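Local structure of Phospholipase/Carboxylesterase (Haliangium ochraceum, 4Q82) at residues A[137-140]-A[141-144]; A[172-175]-A[176-180]; A[252-255]-A[256-259]. The protein probably hydrolyses ester bonds, as an alpha/beta-hydrolase of the phospholipase/carboxylesterase kind. All coordinates share one frame; numbering follows the deposited sequence.

Contact 1: A[137-140]-A[141-144]; sequences SADE and IRDF
Two torsions bring Asp139 and Arg142 together: the aspartate CG lies beside its own backbone N (chi1 -73°), while the arginine chain leaves anti to N and then bends at chi3 (54°), folding its guanidinium back along the helix. The two side chains run side by side and the carboxylate stacks over one guanidinium face, the planes only 10° apart. Asp139 OD1 is 3.8 Å from Arg142 NH1, a long salt bridge of charges alone, since no N-H points at the oxygen; the firmer partner of OD1 is His178. Two of the Arg142 nitrogens, NE and NH2, instead grip Asp143 OD1 side-on in the guanidinium plane, each at 2.9 Å from that oxygen. Asp139, Arg142 and Asp143 thus form one salt-bridge network on the first turn. The backbone keeps its regular i+4 to i bonds, such as Asp143 N to Asp139 O. At the start of the helix, Ser137 OG accepts from Glu140 N (3.0 Å), and Ser137 N donates to OE1 of the extended Glu140 (3.3 Å), coming from above the carboxylate plane; Glu140 OE2 is held by Asn65 and His130. This reciprocal pair is a capping box, the N-terminal signature of helix 138-151.

Contact 2: A[172-175]-A[176-180]; sequences WNYL and RAHLD
Tyr174 and His178 meet one helical turn apart, with Tyr174 CD1 3.7 Å from His178 CD2. The tyrosine carbon comes in at the imidazole edge; the side chains cross at about a right angle and the ring planes stand 47° apart, an oblique pair. Each polar end is satisfied elsewhere, Tyr174 OH by Thr182 OG1 and His178 NE2 by Asp139. The carbonyls are taken up in order, Trp172 O by Arg176 N (2.9 Å), Asn173 O by Ala177 N (3.0 Å) and Tyr174 O by His178 N (2.9 Å), the last with a more bent N-H...O angle of 138°. Arg176 O goes to His201 NE2. With its chain fully extended from CG to NE (chi3 -178°), Arg176 carries its guanidinium clear of the helix, where NE makes a salt bridge with Asp200. NH1 reaches water 1 in the guanidinium plane at 2.6 Å, and that water donates to Asn173 OD1 at 2.9 Å, closing a solvent bridge between the two residues. Helix 167-178 packs Tyr174 and Ala177 against helix 138-151, sets Arg176 and Trp172 on helix 195-201, and lays Trp172 and Leu175 on strand 210-215.

Contact 3: A[252-255]-A[256-259]; sequences GHDS and WSRT
His253 and Trp256 meet where the loop after strand 243-248 leads into helix 257-260, consistent with the position of the catalytic histidine in alpha/beta-hydrolases. The bonds of His253 ND1 to Asp218 and of NE2 to OG of the modified serine at position 165 are consistent with a catalytic triad, here with the serine sulfonylated. In the aromatic group, Trp256 turns its edge to the His253 face in an edge-to-face pair (planes at 89°), CZ3 standing over the centre of the imidazole and CH2 3.6 Å from His253 CD2. A chi1 of 50° at Trp256, with CG between N and the carbonyl carbon, swings the indole back over Asp254. Asp254 CA then makes a CH-pi contact 3.7 Å from the centroid of the six-membered ring, and the carboxylate stacks on the indole, its plane tilted by 20°.

Water makes a second set of links. Water 2 and water 3 connect Asp254 O to Arg258, and water 4 joins Asp254 OD2 to Trp256 NE1. Among the direct hydrogen bonds, Asp254, before the turn that leads into the helix, gives the syn lone pair of OD1 to Ser257 N at 2.8 Å, a capping bond. Further on, the Thr259 hydroxyl OG1 donates to Ser255 O at 2.7 Å, nearly along the C=O axis.

From the N terminus, contact 1 opens helix 138-151, contact 2 lies in the C-terminal part of helix 167-178, and contact 3 leads from the loop after strand 243-248 into helix 257-260. Each joins residues only a few positions apart, so none closes a long loop, and the three follow in series without nesting or crossing. Contacts 1 and 2 nevertheless touch: Asp139 OD1 lies 2.9 Å from His178 NE2, a probable hydrogen bond, and Ala138 packs on Asn173 and Tyr174, tying the two helices together. Contact 3 lies apart, its centre about 24 Å from each of the other centres and on the opposite side of the chain's centre from contact 1, and holds a histidine of the probable active site.

Contact 1: A[137-140]-A[141-144]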
ATOM      1  N   SER A 137       7.126   4.734  10.433  1.00 21.89           N
ATOM      2  CA  SER A 137       7.891   3.683  11.098  1.00 22.90           C
ATOM      3  C   SER A 137       7.186   2.330  11.023  1.00 22.86           C
ATOM      4  O   SER A 137       5.970   2.247  10.773  1.00 21.71           O
ATOM      5  CB  SER A 137       8.121   4.046  12.566  1.00 25.39           C
ATOM      6  OG  SER A 137       6.898   3.947  13.301  1.00 27.29           O
ATOM      7  N   ALA A 138       7.950   1.269  11.276  1.00 23.06           N
ATOM      8  CA  ALA A 138       7.408  -0.092  11.294  1.00 23.70           C
ATOM      9  C   ALA A 138       6.235  -0.224  12.261  1.00 25.31           C
ATOM     10  O   ALA A 138       5.212  -0.814  11.928  1.00 24.68           O
ATOM     11  CB  ALA A 138       8.494  -1.087  11.659  1.00 24.84           C
ATOM     12  N   ASP A 139       6.385   0.344  13.449  1.00 26.60           N
ATOM     13  CA  ASP A 139       5.364   0.224  14.483  1.00 28.38           C
ATOM     14  C   ASP A 139       4.155   1.102  14.181  1.00 27.41           C
ATOM     15  O   ASP A 139       3.033   0.751  14.518  1.00 27.37           O
ATOM     16  CB  ASP A 139       5.939   0.572  15.856  1.00 31.81           C
ATOM     17  CG  ASP A 139       6.859  -0.516  16.398  1.00 34.72           C
ATOM     18  OD1 ASP A 139       6.979  -1.597  15.778  1.00 34.69           O
ATOM     19  OD2 ASP A 139       7.462  -0.291  17.456  1.00 36.16           O
ATOM     20  N   GLU A 140       4.377   2.249  13.551  1.00 25.99           N
ATOM     21  CA  GLU A 140       3.256   3.091  13.126  1.00 26.29           C
ATOM     22  C   GLU A 140       2.362   2.336  12.137  1.00 25.50           C
ATOM     23  O   GLU A 140       1.121   2.351  12.231  1.00 25.12           O
ATOM     24  CB  GLU A 140       3.801   4.384  12.517  1.00 24.98           C
ATOM     25  CG  GLU A 140       2.770   5.350  11.921  1.00 24.85           C
ATOM     26  CD  GLU A 140       3.444   6.595  11.321  1.00 24.84           C
ATOM     27  OE1 GLU A 140       4.699   6.701  11.379  1.00 24.58           O
ATOM     28  OE2 GLU A 140       2.731   7.468  10.796  1.00 24.61           O
ATOM     29  N   ILE A 141       2.997   1.637  11.205  1.00 21.88           N
ATOM     30  CA  ILE A 141       2.263   0.880  10.203  1.00 21.85           C
ATOM     31  C   ILE A 141       1.566  -0.321  10.848  1.00 23.28           C
ATOM     32  O   ILE A 141       0.406  -0.608  10.536  1.00 23.99           O
ATOM     33  CB  ILE A 141       3.206   0.439   9.056  1.00 20.43           C
ATOM     34  CG1 ILE A 141       3.712   1.687   8.313  1.00 19.47           C
ATOM     35  CG2 ILE A 141       2.497  -0.484   8.082  1.00 20.49           C
ATOM     36  CD1 ILE A 141       4.712   1.377   7.221  1.00 18.23           C
ATOM     37  N   ARG A 142       2.262  -1.011  11.759  1.00 23.31           N
ATOM     38  CA  ARG A 142       1.634  -2.105  12.514  1.00 27.53           C
ATOM     39  C   ARG A 142       0.385  -1.626  13.257  1.00 27.97           C
ATOM     40  O   ARG A 142      -0.682  -2.263  13.193  1.00 26.87           O
ATOM     41  CB  ARG A 142       2.613  -2.717  13.534  1.00 30.27           C
ATOM     42  CG  ARG A 142       1.942  -3.793  14.403  1.00 34.89           C
ATOM     43  CD  ARG A 142       2.588  -3.971  15.753  1.00 39.67           C
ATOM     44  NE  ARG A 142       2.691  -2.723  16.508  1.00 42.24           N
ATOM     45  CZ  ARG A 142       3.562  -2.536  17.495  1.00 44.91           C
ATOM     46  NH1 ARG A 142       4.380  -3.522  17.838  1.00 46.33           N
ATOM     47  NH2 ARG A 142       3.613  -1.374  18.145  1.00 46.20           N
ATOM     48  N   ASP A 143       0.530  -0.521  13.991  1.00 27.96           N
ATOM     49  CA  ASP A 143      -0.569  -0.037  14.815  1.00 30.81           C
ATOM     50  C   ASP A 143      -1.752   0.362  13.935  1.00 29.69           C
ATOM     51  O   ASP A 143      -2.901   0.112  14.294  1.00 31.21           O
ATOM     52  CB  ASP A 143      -0.148   1.150  15.691  1.00 32.42           C
ATOM     53  CG  ASP A 143       0.868   0.775  16.763  1.00 34.77           C
ATOM     54  OD1 ASP A 143       1.082  -0.428  17.035  1.00 34.40           O
ATOM     55  OD2 ASP A 143       1.461   1.707  17.341  1.00 36.42           O
ATOM     56  N   PHE A 144      -1.491   0.992  12.795  1.00 27.50           N
ATOM     57  CA  PHE A 144      -2.599   1.415  11.947  1.00 26.71           C
ATOM     58  C   PHE A 144      -3.284   0.212  11.300  1.00 27.08           C
ATOM     59  O   PHE A 144      -4.506   0.205  11.122  1.00 26.41           O
ATOM     60  CB  PHE A 144      -2.161   2.397  10.837  1.00 23.87           C
ATOM     61  CG  PHE A 144      -3.337   2.993  10.096  1.00 22.73           C
ATOM     62  CD1 PHE A 144      -3.796   2.423   8.924  1.00 21.58           C
ATOM     63  CD2 PHE A 144      -4.041   4.064  10.637  1.00 24.23           C
ATOM     64  CE1 PHE A 144      -4.900   2.916   8.264  1.00 26.00           C
ATOM     65  CE2 PHE A 144      -5.156   4.578   9.975  1.00 23.51           C
ATOM     66  CZ  PHE A 144      -5.585   3.999   8.789  1.00 22.32           C
TER

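Contact 2: A[172-175]-A[176-180]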
ATOM      1  N   TRP A 172       8.497  -1.672   3.805  1.00 15.25           N
ATOM      2  CA  TRP A 172       9.590  -2.636   3.839  1.00 16.52           C
ATOM      3  C   TRP A 172      10.110  -2.801   5.263  1.00 18.46           C
ATOM      4  O   TRP A 172      10.371  -3.922   5.727  1.00 19.70           O
ATOM      5  CB  TRP A 172      10.742  -2.192   2.920  1.00 15.77           C
ATOM      6  CG  TRP A 172      10.599  -2.512   1.431  1.00 14.94           C
ATOM      7  CD1 TRP A 172      10.434  -1.609   0.413  1.00 14.50           C
ATOM      8  CD2 TRP A 172      10.663  -3.817   0.807  1.00 15.63           C
ATOM      9  NE1 TRP A 172      10.408  -2.262  -0.799  1.00 13.88           N
ATOM     10  CE2 TRP A 172      10.548  -3.615  -0.588  1.00 14.87           C
ATOM     11  CE3 TRP A 172      10.850  -5.124   1.291  1.00 17.23           C
ATOM     12  CZ2 TRP A 172      10.595  -4.667  -1.504  1.00 15.57           C
ATOM     13  CZ3 TRP A 172      10.876  -6.183   0.373  1.00 17.71           C
ATOM     14  CH2 TRP A 172      10.740  -5.951  -1.001  1.00 16.59           C
ATOM     15  N   ASN A 173      10.261  -1.683   5.976  1.00 17.17           N
ATOM     16  CA  ASN A 173      10.763  -1.759   7.349  1.00 19.41           C
ATOM     17  C   ASN A 173       9.753  -2.434   8.270  1.00 19.67           C
ATOM     18  O   ASN A 173      10.121  -3.101   9.248  1.00 21.18           O
ATOM     19  CB  ASN A 173      11.096  -0.371   7.861  1.00 21.64           C
ATOM     20  CG  ASN A 173      12.449   0.088   7.381  1.00 25.58           C
ATOM     21  OD1 ASN A 173      13.344  -0.742   7.150  1.00 27.50           O
ATOM     22  ND2 ASN A 173      12.621   1.398   7.237  1.00 25.69           N
ATOM     23  N   TYR A 174       8.478  -2.244   7.946  1.00 18.52           N
ATOM     24  CA  TYR A 174       7.406  -2.919   8.678  1.00 20.67           C
ATOM     25  C   TYR A 174       7.558  -4.434   8.554  1.00 21.55           C
ATOM     26  O   TYR A 174       7.451  -5.171   9.545  1.00 23.56           O
ATOM     27  CB  TYR A 174       6.036  -2.474   8.159  1.00 19.63           C
ATOM     28  CG  TYR A 174       4.926  -3.442   8.509  1.00 20.81           C
ATOM     29  CD1 TYR A 174       4.374  -3.470   9.798  1.00 22.72           C
ATOM     30  CD2 TYR A 174       4.429  -4.338   7.553  1.00 19.61           C
ATOM     31  CE1 TYR A 174       3.367  -4.375  10.135  1.00 24.10           C
ATOM     32  CE2 TYR A 174       3.408  -5.257   7.888  1.00 20.82           C
ATOM     33  CZ  TYR A 174       2.885  -5.260   9.170  1.00 23.26           C
ATOM     34  OH  TYR A 174       1.880  -6.155   9.500  1.00 24.04           O
ATOM     35  N   LEU A 175       7.812  -4.891   7.326  1.00 20.56           N
ATOM     36  CA  LEU A 175       8.019  -6.314   7.093  1.00 22.12           C
ATOM     37  C   LEU A 175       9.287  -6.805   7.791  1.00 23.34           C
ATOM     38  O   LEU A 175       9.325  -7.907   8.325  1.00 25.06           O
ATOM     39  CB  LEU A 175       8.077  -6.611   5.589  1.00 20.35           C
ATOM     40  CG  LEU A 175       6.751  -6.494   4.843  1.00 20.28           C
ATOM     41  CD1 LEU A 175       6.986  -6.647   3.337  1.00 19.87           C
ATOM     42  CD2 LEU A 175       5.760  -7.540   5.351  1.00 22.57           C
ATOM     43  N   ARG A 176      10.323  -5.982   7.815  1.00 22.62           N
ATOM     44  CA  ARG A 176      11.546  -6.396   8.493  1.00 24.07           C
ATOM     45  C   ARG A 176      11.304  -6.621   9.984  1.00 25.39           C
ATOM     46  O   ARG A 176      11.813  -7.588  10.586  1.00 26.52           O
ATOM     47  CB  ARG A 176      12.652  -5.361   8.302  1.00 24.71           C
ATOM     48  CG  ARG A 176      13.924  -5.799   8.992  1.00 28.44           C
ATOM     49  CD  ARG A 176      15.011  -4.747   8.963  1.00 30.85           C
ATOM     50  NE  ARG A 176      16.210  -5.281   9.612  1.00 36.08           N
ATOM     51  CZ  ARG A 176      17.290  -4.563   9.898  1.00 38.96           C
ATOM     52  NH1 ARG A 176      17.322  -3.272   9.603  1.00 38.25           N
ATOM     53  NH2 ARG A 176      18.329  -5.140  10.484  1.00 42.23           N
ATOM     54  N   ALA A 177      10.520  -5.736  10.587  1.00 24.77           N
ATOM     55  CA  ALA A 177      10.303  -5.797  12.030  1.00 27.41           C
ATOM     56  C   ALA A 177       9.286  -6.855  12.409  1.00 28.44           C
ATOM     57  O   ALA A 177       9.407  -7.483  13.458  1.00 30.01           O
ATOM     58  CB  ALA A 177       9.852  -4.440  12.562  1.00 27.45           C
ATOM     59  N   HIS A 178       8.278  -7.033  11.560  1.00 27.05           N
ATOM     60  CA  HIS A 178       7.079  -7.779  11.943  1.00 29.42           C
ATOM     61  C   HIS A 178       6.736  -8.960  11.034  1.00 29.92           C
ATOM     62  O   HIS A 178       5.595  -9.428  11.047  1.00 30.24           O
ATOM     63  CB  HIS A 178       5.887  -6.817  12.011  1.00 28.39           C
ATOM     64  CG  HIS A 178       6.062  -5.741  13.034  1.00 29.60           C
ATOM     65  ND1 HIS A 178       6.220  -6.021  14.375  1.00 32.85           N
ATOM     66  CD2 HIS A 178       6.119  -4.393  12.921  1.00 27.99           C
ATOM     67  CE1 HIS A 178       6.368  -4.892  15.045  1.00 33.09           C
ATOM     68  NE2 HIS A 178       6.313  -3.889  14.186  1.00 30.41           N
ATOM     69  N   LEU A 179       7.718  -9.437  10.264  1.00 29.70           N
ATOM     70  CA  LEU A 179       7.524 -10.585   9.372  1.00 30.36           C
ATOM     71  C   LEU A 179       6.864 -11.774  10.077  1.00 33.95           C
ATOM     72  O   LEU A 179       5.931 -12.362   9.549  1.00 33.75           O
ATOM     73  CB  LEU A 179       8.856 -11.040   8.772  1.00 30.27           C
ATOM     74  CG  LEU A 179       8.859 -12.296   7.882  1.00 30.43           C
ATOM     75  CD1 LEU A 179       8.028 -12.082   6.620  1.00 28.51           C
ATOM     76  CD2 LEU A 179      10.271 -12.693   7.500  1.00 29.99           C
ATOM     77  N   ASP A 180       7.339 -12.123  11.269  1.00 37.37           N
ATOM     78  CA  ASP A 180       6.833 -13.324  11.939  1.00 42.08           C
ATOM     79  C   ASP A 180       5.403 -13.183  12.461  1.00 40.87           C
ATOM     80  O   ASP A 180       4.762 -14.178  12.770  1.00 44.25           O
ATOM     81  CB  ASP A 180       7.780 -13.720  13.072  1.00 48.83           C
ATOM     82  CG  ASP A 180       9.208 -13.899  12.582  1.00 54.30           C
ATOM     83  OD1 ASP A 180       9.386 -14.352  11.425  1.00 55.93           O
ATOM     84  OD2 ASP A 180      10.152 -13.569  13.328  1.00 57.61           O
TER
HETATM   85  O   HOH W   1      15.421  -1.591   8.951  1.00 40.46           O

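Contact 3: A[252-255]-A[256-259]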
ATOM      1  N   GLY A 252      12.268   7.997 -13.873  1.00 15.27           N
ATOM      2  CA  GLY A 252      12.825   8.563 -12.646  1.00 15.54           C
ATOM      3  C   GLY A 252      12.059   8.151 -11.401  1.00 14.75           C
ATOM      4  O   GLY A 252      11.575   7.013 -11.314  1.00 14.91           O
ATOM      5  N   HIS A 253      11.954   9.071 -10.427  1.00 14.11           N
ATOM      6  CA  HIS A 253      11.441   8.683  -9.127  1.00 14.78           C
ATOM      7  C   HIS A 253       9.945   8.354  -9.196  1.00 14.40           C
ATOM      8  O   HIS A 253       9.497   7.446  -8.500  1.00 13.76           O
ATOM      9  CB  HIS A 253      11.705   9.774  -8.060  1.00 16.58           C
ATOM     10  CG  HIS A 253      11.353   9.353  -6.659  1.00 17.49           C
ATOM     11  ND1 HIS A 253      11.608   8.082  -6.171  1.00 16.89           N
ATOM     12  CD2 HIS A 253      10.784  10.039  -5.638  1.00 19.20           C
ATOM     13  CE1 HIS A 253      11.194   8.004  -4.917  1.00 18.34           C
ATOM     14  NE2 HIS A 253      10.684   9.174  -4.573  1.00 19.08           N
ATOM     15  N   ASP A 254       9.172   9.073 -10.016  1.00 14.05           N
ATOM     16  CA  ASP A 254       7.744   8.724 -10.093  1.00 14.12           C
ATOM     17  C   ASP A 254       7.503   7.472 -10.938  1.00 13.80           C
ATOM     18  O   ASP A 254       7.222   7.531 -12.140  1.00 13.09           O
ATOM     19  CB  ASP A 254       6.890   9.870 -10.651  1.00 16.31           C
ATOM     20  CG  ASP A 254       5.398   9.481 -10.740  1.00 16.18           C
ATOM     21  OD1 ASP A 254       5.012   8.325 -10.404  1.00 13.31           O
ATOM     22  OD2 ASP A 254       4.599  10.325 -11.157  1.00 16.93           O
ATOM     23  N   SER A 255       7.575   6.338 -10.270  1.00 11.89           N
ATOM     24  CA  SER A 255       7.227   5.077 -10.873  1.00 12.09           C
ATOM     25  C   SER A 255       5.852   4.644 -10.349  1.00 11.29           C
ATOM     26  O   SER A 255       5.395   3.553 -10.682  1.00 12.04           O
ATOM     27  CB  SER A 255       8.294   4.024 -10.542  1.00 12.50           C
ATOM     28  OG  SER A 255       8.681   4.107  -9.166  1.00 12.70           O
ATOM     29  N   TRP A 256       5.211   5.464  -9.497  1.00 10.44           N
ATOM     30  CA  TRP A 256       3.907   5.085  -8.945  1.00 10.72           C
ATOM     31  C   TRP A 256       2.690   5.475  -9.804  1.00 11.09           C
ATOM     32  O   TRP A 256       1.687   4.740  -9.826  1.00 11.91           O
ATOM     33  CB  TRP A 256       3.712   5.689  -7.525  1.00 12.01           C
ATOM     34  CG  TRP A 256       4.004   7.191  -7.460  1.00 13.93           C
ATOM     35  CD1 TRP A 256       3.154   8.222  -7.770  1.00 14.00           C
ATOM     36  CD2 TRP A 256       5.238   7.788  -7.063  1.00 13.25           C
ATOM     37  NE1 TRP A 256       3.792   9.451  -7.570  1.00 14.88           N
ATOM     38  CE2 TRP A 256       5.075   9.200  -7.140  1.00 15.03           C
ATOM     39  CE3 TRP A 256       6.479   7.262  -6.650  1.00 13.12           C
ATOM     40  CZ2 TRP A 256       6.104  10.089  -6.831  1.00 14.98           C
ATOM     41  CZ3 TRP A 256       7.502   8.158  -6.323  1.00 14.56           C
ATOM     42  CH2 TRP A 256       7.302   9.551  -6.410  1.00 14.87           C
ATOM     43  N   SER A 257       2.750   6.624 -10.481  0.64 10.69           N
ATOM     44  CA  SER A 257       1.576   7.068 -11.237  0.64 11.32           C
ATOM     45  C   SER A 257       1.184   6.001 -12.268  0.64 11.32           C
ATOM     46  O   SER A 257       0.026   5.563 -12.310  0.64 11.89           O
ATOM     47  CB  SER A 257       1.825   8.412 -11.920  0.64 11.82           C
ATOM     48  OG  SER A 257       2.098   9.424 -10.949  0.64 13.32           O
ATOM     49  N   ARG A 258       2.154   5.535 -13.048  1.00 10.88           N
ATOM     50  CA  ARG A 258       1.857   4.569 -14.114  1.00 11.33           C
ATOM     51  C   ARG A 258       1.514   3.208 -13.542  1.00 11.47           C
ATOM     52  O   ARG A 258       0.907   2.376 -14.219  1.00 11.57           O
ATOM     53  CB  ARG A 258       3.033   4.426 -15.086  1.00 10.89           C
ATOM     54  CG  ARG A 258       4.243   3.718 -14.519  1.00 10.46           C
ATOM     55  CD  ARG A 258       5.407   3.877 -15.526  1.00 13.01           C
ATOM     56  NE  ARG A 258       5.819   5.282 -15.582  1.00 14.03           N
ATOM     57  CZ  ARG A 258       6.445   5.844 -16.615  1.00 16.82           C
ATOM     58  NH1 ARG A 258       6.732   5.124 -17.702  1.00 18.04           N
ATOM     59  NH2 ARG A 258       6.778   7.130 -16.563  1.00 18.19           N
ATOM     60  N   THR A 259       1.859   2.997 -12.274  1.00 10.48           N
ATOM     61  CA  THR A 259       1.543   1.731 -11.612  1.00 10.07           C
ATOM     62  C   THR A 259       0.109   1.748 -11.082  1.00 10.69           C
ATOM     63  O   THR A 259      -0.704   0.896 -11.455  1.00 11.67           O
ATOM     64  CB  THR A 259       2.533   1.459 -10.460  1.00 11.00           C
ATOM     65  OG1 THR A 259       3.872   1.401 -10.981  1.00 11.89           O
ATOM     66  CG2 THR A 259       2.208   0.109  -9.759  1.00 11.30           C
TER
HETATM   67  O   HOH W   2       4.801   6.862 -13.432  1.00 12.14           O
HETATM   68  O   HOH W   3       7.447   9.030 -14.264  1.00 17.72           O
HETATM   69  O   HOH W   4       3.871  12.328  -8.713  1.00 40.48           O